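PDB 6XJ9: agarase from Pseudoalteromonas fuliginea, which probably hydrolyses the beta-1,4-linkages of agarose, a galactan of red-algal cell walls. Local coordinates for residues A[472-477]-A[536-541]; A[513-518]-A[624-629]; A[527-532]-A[568-573]; A[544-549]-A[587-592]; A[558-563]-A[574-579]. One frame throughout, in Å; residues are numbered along the deposited sequence. Where two conformers were deposited one is given.

Interaction 1: residues A[472-477]-A[536-541]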
# COMPACT_ATOMS: atom_id res chain seq x y z
N MET A 472 -43.54 0.14 9.47
CA MET A 472 -43.01 -0.57 10.62
C MET A 472 -44.08 -1.55 11.10
O MET A 472 -45.26 -1.35 10.84
CB MET A 472 -42.65 0.42 11.73
CG MET A 472 -41.40 1.21 11.42
SD MET A 472 -39.92 0.16 11.51
CE MET A 472 -39.65 0.16 13.28
N PRO A 473 -43.71 -2.68 11.75
CA PRO A 473 -44.72 -3.64 12.20
C PRO A 473 -45.55 -3.08 13.34
O PRO A 473 -45.02 -2.46 14.27
CB PRO A 473 -43.88 -4.82 12.71
CG PRO A 473 -42.54 -4.20 13.06
CD PRO A 473 -42.33 -3.10 12.05
N ASP A 474 -46.87 -3.33 13.30
CA ASP A 474 -47.64 -3.10 14.51
C ASP A 474 -47.40 -4.28 15.44
O ASP A 474 -48.01 -5.34 15.28
CB ASP A 474 -49.13 -2.87 14.28
CG ASP A 474 -49.83 -2.44 15.55
OD1 ASP A 474 -49.45 -2.95 16.65
OD2 ASP A 474 -50.72 -1.59 15.44
N VAL A 475 -46.50 -4.07 16.40
CA VAL A 475 -45.94 -5.16 17.18
C VAL A 475 -46.93 -5.67 18.22
O VAL A 475 -46.71 -6.73 18.81
CB VAL A 475 -44.57 -4.79 17.79
CG1 VAL A 475 -43.53 -4.59 16.70
CG2 VAL A 475 -44.66 -3.55 18.67
N PHE A 476 -48.03 -4.93 18.43
CA PHE A 476 -49.10 -5.36 19.33
C PHE A 476 -50.17 -6.15 18.56
O PHE A 476 -51.14 -6.60 19.16
CB PHE A 476 -49.71 -4.17 20.09
CG PHE A 476 -48.82 -3.61 21.17
CD1 PHE A 476 -48.76 -4.20 22.42
CD2 PHE A 476 -48.03 -2.49 20.93
CE1 PHE A 476 -47.93 -3.68 23.41
CE2 PHE A 476 -47.20 -1.98 21.92
CZ PHE A 476 -47.14 -2.58 23.16
N ASP A 477 -49.98 -6.30 17.24
CA ASP A 477 -50.86 -7.14 16.44
C ASP A 477 -50.46 -8.59 16.67
O ASP A 477 -49.32 -8.95 16.39
CB ASP A 477 -50.84 -6.74 14.95
CG ASP A 477 -51.69 -7.62 14.03
OD1 ASP A 477 -52.53 -8.39 14.54
OD2 ASP A 477 -51.51 -7.52 12.80
N VAL A 536 -56.03 -0.23 15.40
CA VAL A 536 -54.58 -0.06 15.42
C VAL A 536 -54.06 -0.50 16.79
O VAL A 536 -54.05 0.29 17.74
CB VAL A 536 -54.17 1.39 15.09
CG1 VAL A 536 -52.66 1.56 15.10
CG2 VAL A 536 -54.75 1.88 13.78
N PRO A 537 -53.65 -1.78 16.96
CA PRO A 537 -53.20 -2.28 18.26
C PRO A 537 -52.19 -1.40 19.01
O PRO A 537 -52.35 -1.18 20.21
CB PRO A 537 -52.63 -3.66 17.92
CG PRO A 537 -53.49 -4.10 16.74
CD PRO A 537 -53.72 -2.83 15.95
N THR A 538 -51.18 -0.88 18.31
CA THR A 538 -50.20 -0.03 18.96
C THR A 538 -50.86 1.22 19.55
O THR A 538 -50.44 1.70 20.60
CB THR A 538 -49.02 0.33 18.04
OG1 THR A 538 -48.34 -0.89 17.76
CG2 THR A 538 -48.07 1.31 18.70
N LYS A 539 -51.88 1.75 18.87
CA LYS A 539 -52.58 2.91 19.40
C LYS A 539 -53.38 2.52 20.64
O LYS A 539 -53.36 3.22 21.65
CB LYS A 539 -53.43 3.60 18.32
CG LYS A 539 -54.43 4.63 18.86
CD LYS A 539 -53.80 5.78 19.63
CE LYS A 539 -54.79 6.83 20.09
NZ LYS A 539 -55.56 7.41 18.96
N ALA A 540 -54.05 1.36 20.58
CA ALA A 540 -54.76 0.84 21.74
C ALA A 540 -53.82 0.75 22.95
O ALA A 540 -54.24 1.04 24.07
CB ALA A 540 -55.40 -0.49 21.42
N GLU A 541 -52.54 0.39 22.71
CA GLU A 541 -51.58 0.34 23.80
C GLU A 541 -51.23 1.74 24.29
O GLU A 541 -51.11 1.95 25.49
CB GLU A 541 -50.31 -0.46 23.45
CG GLU A 541 -49.30 -0.54 24.60
CD GLU A 541 -49.71 -1.40 25.79
OE1 GLU A 541 -50.83 -1.96 25.78
OE2 GLU A 541 -48.90 -1.51 26.73

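Interaction 2: residues A[513-518]-A[624-629]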
# COMPACT_ATOMS: atom_id res chain seq x y z
N GLY A 513 -36.94 5.56 13.78
CA GLY A 513 -36.84 6.99 13.98
C GLY A 513 -35.40 7.49 13.93
O GLY A 513 -34.46 6.72 14.13
N ARG A 514 -35.25 8.79 13.65
CA ARG A 514 -33.97 9.48 13.64
C ARG A 514 -34.03 10.59 14.68
O ARG A 514 -34.89 11.47 14.58
CB ARG A 514 -33.68 10.08 12.25
CG ARG A 514 -34.21 9.28 11.07
CD ARG A 514 -33.72 9.76 9.71
NE ARG A 514 -34.33 9.01 8.61
CZ ARG A 514 -33.94 9.08 7.34
NH1 ARG A 514 -34.57 8.35 6.42
NH2 ARG A 514 -32.94 9.85 6.98
N PRO A 515 -33.16 10.58 15.71
CA PRO A 515 -33.20 11.61 16.75
C PRO A 515 -32.57 12.96 16.38
O PRO A 515 -31.57 13.35 16.98
CB PRO A 515 -32.42 10.95 17.90
CG PRO A 515 -31.43 10.02 17.21
CD PRO A 515 -32.13 9.55 15.95
N ASP A 516 -33.20 13.69 15.44
CA ASP A 516 -32.66 14.97 14.99
C ASP A 516 -33.74 16.04 14.85
O ASP A 516 -33.42 17.22 14.67
CB ASP A 516 -31.80 14.81 13.73
CG ASP A 516 -32.44 13.97 12.65
OD1 ASP A 516 -33.66 14.09 12.46
OD2 ASP A 516 -31.70 13.19 12.01
N SER A 517 -35.02 15.64 14.88
CA SER A 517 -36.13 16.57 15.05
C SER A 517 -37.24 15.83 15.78
O SER A 517 -37.25 14.60 15.75
CB SER A 517 -36.62 17.10 13.73
OG SER A 517 -37.39 16.11 13.06
N VAL A 518 -38.18 16.57 16.39
CA VAL A 518 -39.25 15.89 17.10
C VAL A 518 -40.00 14.99 16.13
O VAL A 518 -40.27 13.83 16.45
CB VAL A 518 -40.18 16.85 17.89
CG1 VAL A 518 -41.43 16.13 18.39
CG2 VAL A 518 -39.44 17.49 19.05
N GLY A 624 -29.72 6.58 12.87
CA GLY A 624 -31.12 6.42 13.22
C GLY A 624 -31.34 5.46 14.39
O GLY A 624 -32.01 4.43 14.25
N MET A 625 -30.79 5.82 15.55
CA MET A 625 -30.85 4.98 16.73
C MET A 625 -31.43 5.77 17.92
O MET A 625 -30.68 6.18 18.80
CB MET A 625 -29.46 4.44 17.08
CG MET A 625 -28.34 5.48 17.05
SD MET A 625 -26.76 4.68 17.49
CE MET A 625 -25.61 6.06 17.53
N PRO A 626 -32.76 6.00 17.99
CA PRO A 626 -33.33 6.71 19.14
C PRO A 626 -32.90 6.01 20.43
O PRO A 626 -32.92 4.78 20.50
CB PRO A 626 -34.85 6.55 18.96
CG PRO A 626 -35.03 6.30 17.47
CD PRO A 626 -33.78 5.54 17.03
N ILE A 627 -32.50 6.81 21.43
CA ILE A 627 -32.08 6.27 22.73
C ILE A 627 -33.18 5.38 23.33
O ILE A 627 -32.86 4.40 23.98
CB ILE A 627 -31.62 7.38 23.71
CG1 ILE A 627 -30.85 6.80 24.91
CG2 ILE A 627 -32.78 8.24 24.18
CD1 ILE A 627 -29.48 6.20 24.56
N GLU A 628 -34.46 5.70 23.09
CA GLU A 628 -35.55 4.93 23.68
C GLU A 628 -35.55 3.50 23.14
O GLU A 628 -35.90 2.55 23.85
CB GLU A 628 -36.89 5.58 23.37
CG GLU A 628 -37.12 6.89 24.11
CD GLU A 628 -36.71 8.16 23.38
OE1 GLU A 628 -35.96 8.07 22.39
OE2 GLU A 628 -37.17 9.25 23.81
N VAL A 629 -35.17 3.37 21.87
CA VAL A 629 -35.20 2.10 21.17
C VAL A 629 -33.98 1.29 21.62
O VAL A 629 -34.10 0.09 21.86
CB VAL A 629 -35.26 2.33 19.64
CG1 VAL A 629 -35.19 1.02 18.87
CG2 VAL A 629 -36.50 3.12 19.25
O HOH W 1 -34.23 4.12 13.09

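Interaction 3: residues A[527-532]-A[568-573]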
# COMPACT_ATOMS: atom_id res chain seq x y z
N ASN A 527 -47.64 9.81 14.43
CA ASN A 527 -48.54 9.28 13.41
C ASN A 527 -49.53 8.28 14.00
O ASN A 527 -50.69 8.24 13.59
CB ASN A 527 -47.76 8.60 12.28
CG ASN A 527 -48.66 8.14 11.16
OD1 ASN A 527 -49.13 7.00 11.16
ND2 ASN A 527 -48.94 9.04 10.22
N THR A 528 -49.08 7.44 14.93
CA THR A 528 -49.95 6.41 15.48
C THR A 528 -51.02 7.04 16.38
O THR A 528 -52.15 6.57 16.40
CB THR A 528 -49.14 5.30 16.16
OG1 THR A 528 -48.26 4.71 15.20
CG2 THR A 528 -50.01 4.23 16.77
N LEU A 529 -50.66 8.10 17.13
CA LEU A 529 -51.60 8.76 18.03
C LEU A 529 -52.81 9.27 17.25
O LEU A 529 -53.90 9.39 17.82
CB LEU A 529 -50.90 9.94 18.73
CG LEU A 529 -50.04 9.60 19.95
CD1 LEU A 529 -49.13 10.76 20.32
CD2 LEU A 529 -50.91 9.21 21.14
N GLY A 530 -52.61 9.54 15.96
CA GLY A 530 -53.62 10.15 15.10
C GLY A 530 -54.61 9.13 14.55
O GLY A 530 -55.53 9.49 13.82
N ARG A 531 -54.41 7.85 14.93
CA ARG A 531 -55.19 6.74 14.41
C ARG A 531 -56.10 6.16 15.50
O ARG A 531 -55.99 6.53 16.67
CB ARG A 531 -54.26 5.69 13.77
CG ARG A 531 -53.34 6.26 12.69
CD ARG A 531 -52.27 5.31 12.20
NE ARG A 531 -52.86 4.17 11.51
CZ ARG A 531 -52.24 3.03 11.21
NH1 ARG A 531 -50.97 2.84 11.53
NH2 ARG A 531 -52.91 2.07 10.58
N ASP A 532 -56.99 5.25 15.09
CA ASP A 532 -58.05 4.75 15.95
C ASP A 532 -57.59 3.51 16.71
O ASP A 532 -57.14 2.54 16.12
CB ASP A 532 -59.33 4.48 15.15
CG ASP A 532 -60.56 4.17 15.98
OD1 ASP A 532 -60.46 4.14 17.23
OD2 ASP A 532 -61.63 3.94 15.38
N ALA A 568 -62.52 8.84 24.62
CA ALA A 568 -63.04 8.32 23.36
C ALA A 568 -62.52 9.13 22.18
O ALA A 568 -62.28 8.57 21.11
CB ALA A 568 -64.55 8.29 23.39
N GLU A 569 -62.37 10.45 22.37
CA GLU A 569 -61.77 11.30 21.34
C GLU A 569 -60.31 10.89 21.17
O GLU A 569 -59.86 10.66 20.05
CB GLU A 569 -61.91 12.79 21.67
CG GLU A 569 -61.65 13.70 20.47
CD GLU A 569 -61.59 15.20 20.72
OE1 GLU A 569 -62.27 15.68 21.65
OE2 GLU A 569 -60.86 15.89 19.98
N PHE A 570 -59.59 10.78 22.29
CA PHE A 570 -58.17 10.46 22.29
C PHE A 570 -57.94 9.16 21.54
O PHE A 570 -57.07 9.08 20.67
CB PHE A 570 -57.61 10.44 23.71
CG PHE A 570 -56.14 10.11 23.79
CD1 PHE A 570 -55.19 11.12 23.93
CD2 PHE A 570 -55.70 8.80 23.68
CE1 PHE A 570 -53.84 10.82 23.97
CE2 PHE A 570 -54.34 8.50 23.73
CZ PHE A 570 -53.42 9.51 23.87
N ASP A 571 -58.75 8.15 21.88
CA ASP A 571 -58.68 6.80 21.35
C ASP A 571 -58.95 6.80 19.85
O ASP A 571 -58.34 6.03 19.11
CB ASP A 571 -59.66 5.89 22.09
CG ASP A 571 -59.24 5.61 23.52
OD1 ASP A 571 -58.15 6.09 23.92
OD2 ASP A 571 -60.00 4.91 24.23
N LYS A 572 -59.88 7.66 19.42
CA LYS A 572 -60.30 7.74 18.03
C LYS A 572 -59.16 8.30 17.17
O LYS A 572 -58.95 7.86 16.04
CB LYS A 572 -61.56 8.61 17.90
CG LYS A 572 -62.25 8.59 16.54
CD LYS A 572 -63.50 9.46 16.48
CE LYS A 572 -64.10 9.55 15.09
NZ LYS A 572 -65.18 10.57 15.01
N GLY A 573 -58.44 9.29 17.71
CA GLY A 573 -57.41 9.98 16.96
C GLY A 573 -57.12 11.36 17.55
O GLY A 573 -58.05 12.13 17.77

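Interaction 4: residues A[544-549]-A[587-592]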
# COMPACT_ATOMS: atom_id res chain seq x y z
N ARG A 544 -53.83 3.01 26.54
CA ARG A 544 -53.75 2.34 27.83
C ARG A 544 -52.77 3.08 28.75
O ARG A 544 -53.11 3.37 29.90
CB ARG A 544 -53.39 0.86 27.63
CG ARG A 544 -53.62 -0.03 28.84
CD ARG A 544 -53.11 -1.45 28.70
NE ARG A 544 -51.65 -1.59 28.61
CZ ARG A 544 -50.78 -1.40 29.61
NH1 ARG A 544 -49.49 -1.57 29.39
NH2 ARG A 544 -51.20 -1.03 30.81
N LEU A 545 -51.58 3.42 28.21
CA LEU A 545 -50.47 3.96 28.98
C LEU A 545 -50.75 5.39 29.43
O LEU A 545 -50.33 5.79 30.52
CB LEU A 545 -49.18 3.91 28.15
CG LEU A 545 -48.61 2.51 27.93
CD1 LEU A 545 -47.51 2.51 26.88
CD2 LEU A 545 -48.10 1.93 29.24
N MET A 546 -51.41 6.18 28.57
CA MET A 546 -51.69 7.57 28.89
C MET A 546 -52.82 7.67 29.92
O MET A 546 -52.79 8.54 30.78
CB MET A 546 -52.04 8.36 27.62
CG MET A 546 -50.83 8.58 26.70
SD MET A 546 -49.51 9.52 27.54
CE MET A 546 -48.43 8.20 28.09
N LYS A 547 -53.81 6.77 29.83
CA LYS A 547 -54.90 6.69 30.79
C LYS A 547 -54.36 6.21 32.14
O LYS A 547 -54.81 6.65 33.19
CB LYS A 547 -55.99 5.71 30.32
CG LYS A 547 -56.85 6.18 29.16
CD LYS A 547 -57.81 5.11 28.68
CE LYS A 547 -58.55 5.52 27.43
NZ LYS A 547 -59.13 4.35 26.73
N GLU A 548 -53.39 5.29 32.09
CA GLU A 548 -52.74 4.82 33.31
C GLU A 548 -52.01 5.98 33.99
O GLU A 548 -51.99 6.05 35.21
CB GLU A 548 -51.79 3.66 32.99
CG GLU A 548 -51.06 3.13 34.21
CD GLU A 548 -49.82 2.30 33.90
OE1 GLU A 548 -49.18 2.55 32.85
OE2 GLU A 548 -49.49 1.42 34.71
N LYS A 549 -51.44 6.89 33.18
CA LYS A 549 -50.63 7.99 33.70
C LYS A 549 -51.51 9.16 34.15
O LYS A 549 -51.18 9.81 35.14
CB LYS A 549 -49.56 8.44 32.70
CG LYS A 549 -48.92 9.80 32.97
CD LYS A 549 -47.54 10.00 32.35
CE LYS A 549 -47.02 11.42 32.50
NZ LYS A 549 -45.67 11.59 31.90
N PHE A 587 -44.07 11.04 24.81
CA PHE A 587 -43.62 10.55 23.51
C PHE A 587 -42.53 9.51 23.71
O PHE A 587 -42.48 8.49 23.02
CB PHE A 587 -43.18 11.71 22.61
CG PHE A 587 -44.30 12.50 21.97
CD1 PHE A 587 -45.59 12.49 22.48
CD2 PHE A 587 -44.06 13.27 20.83
CE1 PHE A 587 -46.61 13.21 21.88
CE2 PHE A 587 -45.08 14.02 20.24
CZ PHE A 587 -46.36 13.97 20.76
N SER A 588 -41.67 9.77 24.70
CA SER A 588 -40.57 8.90 25.07
C SER A 588 -41.08 7.58 25.65
O SER A 588 -40.53 6.52 25.36
CB SER A 588 -39.66 9.61 26.02
OG SER A 588 -38.35 9.09 25.91
N ILE A 589 -42.13 7.66 26.48
CA ILE A 589 -42.75 6.50 27.11
C ILE A 589 -43.38 5.62 26.03
O ILE A 589 -43.21 4.40 26.05
CB ILE A 589 -43.78 6.95 28.17
CG1 ILE A 589 -43.09 7.39 29.48
CG2 ILE A 589 -44.84 5.88 28.44
CD1 ILE A 589 -44.02 8.06 30.48
N LEU A 590 -44.03 6.27 25.06
CA LEU A 590 -44.75 5.59 24.00
C LEU A 590 -43.76 4.93 23.04
O LEU A 590 -43.91 3.75 22.73
CB LEU A 590 -45.70 6.58 23.30
CG LEU A 590 -46.83 7.15 24.17
CD1 LEU A 590 -47.79 8.02 23.37
CD2 LEU A 590 -47.59 6.05 24.89
N LEU A 591 -42.72 5.66 22.63
CA LEU A 591 -41.69 5.07 21.77
C LEU A 591 -40.97 3.91 22.47
O LEU A 591 -40.77 2.85 21.88
CB LEU A 591 -40.72 6.13 21.25
CG LEU A 591 -39.62 5.61 20.31
CD1 LEU A 591 -40.24 4.93 19.09
CD2 LEU A 591 -38.69 6.74 19.88
N THR A 592 -40.60 4.08 23.74
CA THR A 592 -39.99 2.99 24.50
C THR A 592 -40.92 1.77 24.50
O THR A 592 -40.45 0.65 24.31
CB THR A 592 -39.65 3.39 25.94
OG1 THR A 592 -38.79 4.52 25.85
CG2 THR A 592 -38.93 2.29 26.71

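Interaction 5: residues A[558-563]-A[574-579]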
# COMPACT_ATOMS: atom_id res chain seq x y z
N LYS A 558 -53.84 19.29 29.56
CA LYS A 558 -53.02 20.32 30.17
C LYS A 558 -51.57 20.17 29.70
O LYS A 558 -50.94 21.15 29.30
CB LYS A 558 -53.08 20.23 31.70
CG LYS A 558 -54.41 20.63 32.33
CD LYS A 558 -54.38 20.62 33.85
CE LYS A 558 -53.68 21.82 34.45
NZ LYS A 558 -53.82 21.86 35.92
N VAL A 559 -51.06 18.94 29.74
CA VAL A 559 -49.65 18.72 29.47
C VAL A 559 -49.38 18.90 27.98
O VAL A 559 -48.45 19.60 27.60
CB VAL A 559 -49.15 17.37 30.04
CG1 VAL A 559 -47.67 17.14 29.74
CG2 VAL A 559 -49.38 17.28 31.54
N TRP A 560 -50.26 18.33 27.15
CA TRP A 560 -50.08 18.28 25.70
C TRP A 560 -50.59 19.56 25.03
O TRP A 560 -50.35 19.75 23.83
CB TRP A 560 -50.76 17.03 25.11
CG TRP A 560 -50.15 15.70 25.45
CD1 TRP A 560 -49.37 15.39 26.53
CD2 TRP A 560 -50.28 14.48 24.69
NE1 TRP A 560 -49.01 14.06 26.50
CE2 TRP A 560 -49.56 13.48 25.39
CE3 TRP A 560 -50.93 14.13 23.50
CZ2 TRP A 560 -49.47 12.16 24.92
CZ3 TRP A 560 -50.85 12.83 23.05
CH2 TRP A 560 -50.13 11.86 23.75
N HIS A 561 -51.26 20.42 25.81
CA HIS A 561 -51.87 21.67 25.35
C HIS A 561 -52.94 21.38 24.30
O HIS A 561 -52.93 21.97 23.22
CB HIS A 561 -50.82 22.69 24.89
CG HIS A 561 -51.27 24.11 25.02
ND1 HIS A 561 -51.67 24.66 26.22
CD2 HIS A 561 -51.38 25.10 24.10
CE1 HIS A 561 -52.01 25.92 26.05
NE2 HIS A 561 -51.84 26.21 24.75
N LEU A 562 -53.85 20.47 24.63
CA LEU A 562 -54.95 20.10 23.76
C LEU A 562 -56.27 20.36 24.47
O LEU A 562 -56.29 20.77 25.63
CB LEU A 562 -54.80 18.62 23.37
CG LEU A 562 -53.57 18.31 22.51
CD1 LEU A 562 -53.42 16.81 22.30
CD2 LEU A 562 -53.64 19.04 21.18
N ASN A 563 -57.37 20.11 23.74
CA ASN A 563 -58.72 20.32 24.21
C ASN A 563 -59.56 19.13 23.76
O ASN A 563 -60.61 19.30 23.13
CB ASN A 563 -59.29 21.65 23.69
CG ASN A 563 -58.67 22.87 24.33
OD1 ASN A 563 -58.68 23.01 25.56
ND2 ASN A 563 -58.12 23.76 23.52
N VAL A 574 -55.84 11.65 17.81
CA VAL A 574 -55.39 12.95 18.27
C VAL A 574 -54.39 13.50 17.25
O VAL A 574 -53.50 12.77 16.81
CB VAL A 574 -54.69 12.90 19.64
CG1 VAL A 574 -54.53 14.28 20.26
CG2 VAL A 574 -55.34 11.93 20.61
N THR A 575 -54.53 14.79 16.92
CA THR A 575 -53.46 15.50 16.24
C THR A 575 -52.65 16.25 17.29
O THR A 575 -53.15 17.24 17.82
CB THR A 575 -54.01 16.48 15.19
OG1 THR A 575 -54.85 15.73 14.31
CG2 THR A 575 -52.92 17.17 14.41
N ILE A 576 -51.43 15.79 17.57
CA ILE A 576 -50.62 16.44 18.61
C ILE A 576 -50.12 17.79 18.11
O ILE A 576 -50.01 18.02 16.91
CB ILE A 576 -49.46 15.56 19.13
CG1 ILE A 576 -48.48 15.15 18.02
CG2 ILE A 576 -49.98 14.35 19.89
CD1 ILE A 576 -47.38 16.16 17.76
N ASP A 577 -49.82 18.67 19.08
CA ASP A 577 -49.22 19.96 18.82
C ASP A 577 -47.71 19.78 18.69
O ASP A 577 -47.03 19.55 19.68
CB ASP A 577 -49.57 20.95 19.94
CG ASP A 577 -49.02 22.35 19.70
OD1 ASP A 577 -48.15 22.49 18.83
OD2 ASP A 577 -49.48 23.28 20.40
N ILE A 578 -47.18 19.94 17.47
CA ILE A 578 -45.78 19.62 17.19
C ILE A 578 -44.83 20.52 17.98
O ILE A 578 -43.66 20.18 18.14
CB ILE A 578 -45.47 19.61 15.68
CG1 ILE A 578 -44.12 18.96 15.38
CG2 ILE A 578 -45.59 21.01 15.08
CD1 ILE A 578 -44.12 17.44 15.45
N LYS A 579 -45.34 21.66 18.48
CA LYS A 579 -44.49 22.65 19.13
C LYS A 579 -44.46 22.42 20.64
O LYS A 579 -43.59 22.95 21.33
CB LYS A 579 -44.99 24.06 18.82
CG LYS A 579 -45.00 24.45 17.35
CD LYS A 579 -45.03 25.94 17.12
CE LYS A 579 -44.63 26.32 15.71
NZ LYS A 579 -43.16 26.25 15.51
O HOH W 2 -49.90 18.18 21.70

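Interaction 1: residues A[472-477]-A[536-541]
Asp474 OD1 accepts two hydrogen bonds. The Thr538 hydroxyl reaches it from above the carboxylate plane, with Thr538 OG1 to Asp474 OD1 at 2.6 Å. The backbone N of Phe476 meets Asp474 OD1 at 3.0 Å and closes an Asx turn. The other oxygen, Asp474 OD2, uses its syn lone pair for the backbone N of Thr538. Thr538 N lies 3.0 Å from Asp474 OD2, and the bond is nearly straight (173°). With CG anti to the backbone N (chi1 -172°), the Asp474 carboxylate extends to the first turn of helix 537-550. It thus holds a backbone N-H of that turn from a distant part of the chain. Residues 474-477 form a type I beta turn that leads from strand 471-473 of a two-stranded antiparallel sheet into helix 478-495. Were Asp474 an alanine, the Thr538 N-H and hydroxyl would probably lose their acceptor and the Asx turn would be free to open. Phe476 packs on the same turn of helix 537-550. Phe476 CB lies 3.7 Å from Pro537 CB. Glu541 CB sits over the centre of the Phe476 ring, 3.7 Å from its centroid, while Thr538 OG1 stands at the ring edge. The Glu541 chain bends at chi2. This lays its carboxylate at 24° to the ring plane, and its OE2 forms a salt bridge with Arg544.

Interaction 2: residues A[513-518]-A[624-629]
Pro626 packs its ring against the carbonyl of Gly513, with CD 3.2 Å and CG 3.4 Å from Gly513 O. This is a loop-to-loop contact. Each loop runs from a strand to a helix, 501-506 to 518-521 and 620-621 to 627-634, which is consistent with beta-alpha loops of the barrel fold expected in this family. A water lies 2.8 Å from Gly513 O and doubtfully close to Gly624 O. Pro515 adds an inverse gamma turn, in which Asp516 N bonds Arg514 O. Pro515 CD rests 4.0 Å from Met625 N. The main chains come close where Arg514 CA lies 4.2 Å from Gly624 CA. Gly513 has backbone angles that call for glycine, and a side chain there would also press on Pro626. With the Pro626 ring cut back to an alanine, the Gly513 carbonyl would probably lose its cover and the chain before the helix could turn more freely. Further out, Pro626 touches Leu591 of helix 584-609. Glu628, in the first turn of helix 627-634, bonds Ser588, Tyr522 and His521 and so ties that helix to its surroundings. On the other loop, Ser517 OG caps the backbone N of Ser520.

Interaction 3: residues A[527-532]-A[568-573]
Gly530 and Gly573 meet in a backbone-to-backbone contact where the C-terminal ends of helices 523-529 and 567-572 come together. Gly530 CA and Gly573 CA are 4.2 Å apart. Gly573 leaves its helix with positive phi, and any side chain on it would collide with Gly530 O. Several carbonyls crowd here: Arg531 O lies 3.4 Å from Asp571 O and 3.3 Å from Lys572 O. These are acceptors facing acceptors. Lys539 NZ, from helix 537-550, bonds Leu529 O, Arg531 O and Phe570 O, and more weakly Asp571 O. Its positive charge is likely to offset the crowding. Asp532 approaches through its CA-H, with CA 3.2 Å from Lys572 O and 3.4 Å from Asp571 O. The Asp532 carboxylate has its own partner, as OD1 accepts from Lys534 N. Among the side chains, Leu529 CD2 touches Phe570 CZ at 3.7 Å. Phe570 sends its ring inward with CG anti to the backbone N (chi1 180°). Backbone bonds from Leu529 to Val574 and from Asp571 to Ala533 extend the join past both segments. Around it, Phe570 packs on Met546 of helix 537-550 and Leu556 of helix 553-560. Leu529 reaches Trp560, and Arg531 lies on Val462 of strand 461-463.

Interaction 4: residues A[544-549]-A[587-592]
Leu590 CD2 is the bump at the middle of this contact. It enters a shallow hollow on helix 537-550 formed by two side chains one residue apart. Met546 CE lies 3.9 Å and Leu545 CD1 4.1 Å from Leu590 CD2. The Leu545 and Leu590 side chains point in opposing directions and overlap at their terminal methyls. The Met546 chain is bent at chi2 (-60°) and chi3 (97°), and the bends carry its methyl across to helix 584-609. There the Met546 methyl becomes a bump in turn. Met546 CE rests against both Leu590 CD2 and Ile589 CG2, the latter at 4.3 Å. The pair belongs to a run of helices that follows strand 501-506 and precedes strand 614-615. The two segments run closer to antiparallel than parallel, at 137°. Their axes approach to 10.8 Å, a wide spacing that side-chain ends have to span. Nearer solvent, the exposed Lys549 reaches over as an extended chain, and its NZ passes 4.1 Å from Ile589 CD1 on the way to a salt bridge with Asp586. On the same helix as Leu590, Leu591 faces elsewhere and meets Glu628 and Val629 of helix 627-634. Leu590 also touches Val525 of helix 523-529.

Interaction 5: residues A[558-563]-A[574-579]
Trp560 and Ile576 join the end of helix 553-560 to the loop that precedes helix 584-609. From Trp560 CB, the bond to CG lies anti to the carbonyl carbon (chi1 -69°) and sends the indole inward. Along the six-membered ring, Trp560 CE3 and CZ3 meet Ile576 CG2, CZ3 at 3.6 Å. The methyl approaches obliquely. Beyond them, CH2 packs on Leu529 and CZ2 on the sulfur of Met546. The five-membered ring presents NE1, which is hydrogen-bonded to Asp586 OD2, so the polar atom of the indole has a partner. At its backbone, Trp560 O accepts a hydrogen bond from a water 2.7 Å away, and the same water accepts from Asp577 N, also at 2.7 Å. Leu562, past the helix end, adds a second apolar patch. Leu562 CD1 is tight against Val574 CG1, at 3.4 Å, and Leu562 CD2 lies 3.8 Å from Thr575 O. Beyond Ile576, Asp577 OD1 accepts from Lys579 N at 3.0 Å, an Asx turn that bends the loop. The whole is a helix end packed on an extended loop through a buried tryptophan, part of the apolar core of a helical cluster.

In the fold
All five contacts lie in or beside the run of helices between strands 501-506 and 614-615, on one side of the chain's centre. Along the chain 472-477 comes first, ahead of 513-518. Interactions 1 and 4 share helix 537-550, with centres 13 Å apart. The centre of interaction 3 lies 12 Å from those of interactions 1 and 5. It touches interaction 1 through Lys539 and interaction 5 through Leu529. Interactions 4 and 5 meet through Met546 and Phe587. Interaction 2 spans the longest range: 513-518 precedes interactions 3, 4 and 5, and 624-629 follows them. Glu628 links it to interaction 4. This is consistent with one helical cluster beside the barrel expected of this family.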